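Computationally designed four-helix bundle protein (Synthetic construct, PDB 3U3B) is of unknown function, a hyperthermostable four-helix bundle of the Hpt-domain family whose hydrophobic core was completely redesigned by computation. Local coordinates at residues 50-53 with 54-58. Numbering follows the deposited sequence.
Sequences KEIT and ETMGF
Lys50 and Glu54 sit one turn apart on helix 36-56 and form a salt bridge. NZ of Lys50 lies 2.7 Å from OE2 of Glu54 and meets its anti lone pair, on the side away from OE1. The two side chains run obliquely past each other. The lysine chain leaves with CG anti to the backbone N (chi1 174°), then bends at chi2 and chi4, which turns the ammonium group onto the carboxylate. The glutamate chain bends back at chi2, and its CG packs 3.3 Å from Lys50 O. With an alanine at Lys50, the Glu54 carboxylate would probably lose this countercharge and be freer to turn.

Lys50 O is gripped twice, by Glu54 N at 3.0 Å and by Thr53 OG1 at 2.8 Å. Both donors come from the same face of the carbonyl plane. Thr53 OG1 is placed for this between its own backbone N and carbonyl carbon (chi1 55°). Thr53 also packs on Val61, Ala62 and Leu65 of helix 59-76. On the side facing helix 3-30, CG2 of Ile52 touches CG of Met56 at 4.3 Å, and both residues rest on Val11.

Met56 CB stands over the centre of one face of the Phe58 ring, 3.6 Å above its plane. CB of Phe58 comes 4.0 Å from CB of Thr53. Phe58 N bonds Thr53 O at 2.9 Å, and Gly57 N makes a weak bond to Glu54 O. With positive phi at Gly57, this is a Schellman motif, which ends helix 36-56 and turns the chain into helix 59-76 of the four-helix bundle.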
loop_
_atom_site.group_PDB
_atom_site.type_symbol
_atom_site.label_atom_id
_atom_site.label_comp_id
_atom_site.label_asym_id
_atom_site.label_seq_id
_atom_site.Cartn_x
_atom_site.Cartn_y
_atom_site.Cartn_z
ATOM N N LYS A 50 0.146 2.596 -6.770
ATOM C CA LYS A 50 -1.073 2.711 -7.555
ATOM C C LYS A 50 -0.752 3.152 -8.972
ATOM O O LYS A 50 -1.287 2.581 -9.918
ATOM C CB LYS A 50 -1.985 3.727 -6.897
ATOM C CG LYS A 50 -3.258 4.096 -7.649
ATOM C CD LYS A 50 -4.218 2.954 -7.747
ATOM C CE LYS A 50 -5.600 3.447 -8.171
ATOM N NZ LYS A 50 -5.566 4.229 -9.437
ATOM N N GLU A 51 0.116 4.153 -9.098
ATOM C CA GLU A 51 0.613 4.616 -10.408
ATOM C C GLU A 51 1.212 3.435 -11.197
ATOM O O GLU A 51 0.895 3.234 -12.377
ATOM C CB GLU A 51 1.668 5.709 -10.225
ATOM C CG GLU A 51 2.296 6.160 -11.550
ATOM C CD GLU A 51 3.403 7.180 -11.398
ATOM O OE1 GLU A 51 3.822 7.480 -10.254
ATOM O OE2 GLU A 51 3.869 7.689 -12.442
ATOM N N ILE A 52 2.090 2.665 -10.562
ATOM C CA ILE A 52 2.711 1.514 -11.230
ATOM C C ILE A 52 1.672 0.480 -11.678
ATOM O O ILE A 52 1.713 0.010 -12.834
ATOM C CB ILE A 52 3.762 0.838 -10.335
ATOM C CG1 ILE A 52 4.938 1.781 -10.115
ATOM C CG2 ILE A 52 4.233 -0.521 -10.929
ATOM C CD1 ILE A 52 5.792 1.401 -8.975
ATOM N N THR A 53 0.734 0.136 -10.795
ATOM C CA THR A 53 -0.258 -0.888 -11.138
ATOM C C THR A 53 -1.155 -0.437 -12.286
ATOM O O THR A 53 -1.585 -1.266 -13.108
ATOM C CB THR A 53 -1.132 -1.275 -9.944
ATOM O OG1 THR A 53 -1.751 -0.097 -9.407
ATOM C CG2 THR A 53 -0.297 -1.936 -8.918
ATOM N N GLU A 54 -1.408 0.871 -12.370
ATOM C CA GLU A 54 -2.217 1.385 -13.464
ATOM C C GLU A 54 -1.458 1.249 -14.775
ATOM O O GLU A 54 -2.031 0.889 -15.798
ATOM C CB GLU A 54 -2.589 2.854 -13.257
ATOM C CG GLU A 54 -3.619 3.130 -12.168
ATOM C CD GLU A 54 -4.958 2.421 -12.400
ATOM O OE1 GLU A 54 -5.057 1.572 -13.312
ATOM O OE2 GLU A 54 -5.922 2.714 -11.655
ATOM N N THR A 55 -0.170 1.559 -14.741
ATOM C CA THR A 55 0.652 1.422 -15.923
ATOM C C THR A 55 0.644 -0.024 -16.402
ATOM O O THR A 55 0.576 -0.288 -17.605
ATOM C CB THR A 55 2.094 1.876 -15.642
ATOM O OG1 THR A 55 2.086 3.256 -15.243
ATOM C CG2 THR A 55 2.956 1.718 -16.879
ATOM N N MET A 56 0.713 -0.954 -15.459
ATOM C CA MET A 56 0.838 -2.372 -15.784
ATOM C C MET A 56 -0.482 -3.035 -16.146
ATOM O O MET A 56 -0.490 -4.115 -16.745
ATOM C CB MET A 56 1.472 -3.118 -14.606
ATOM C CG MET A 56 2.910 -2.727 -14.346
ATOM S SD MET A 56 3.914 -2.710 -15.850
ATOM C CE MET A 56 3.583 -4.354 -16.490
ATOM N N GLY A 57 -1.592 -2.397 -15.795
ATOM C CA GLY A 57 -2.904 -2.951 -16.084
ATOM C C GLY A 57 -3.312 -3.955 -15.005
ATOM O O GLY A 57 -4.195 -4.795 -15.211
ATOM N N PHE A 58 -2.674 -3.855 -13.841
ATOM C CA PHE A 58 -3.013 -4.701 -12.696
ATOM C C PHE A 58 -4.243 -4.160 -11.967
ATOM O O PHE A 58 -4.144 -3.645 -10.858
ATOM C CB PHE A 58 -1.844 -4.780 -11.707
ATOM C CG PHE A 58 -0.608 -5.446 -12.254
ATOM C CD1 PHE A 58 -0.665 -6.278 -13.364
ATOM C CD2 PHE A 58 0.614 -5.243 -11.644
ATOM C CE1 PHE A 58 0.483 -6.884 -13.848
ATOM C CE2 PHE A 58 1.762 -5.849 -12.126
ATOM C CZ PHE A 58 1.691 -6.671 -13.236
#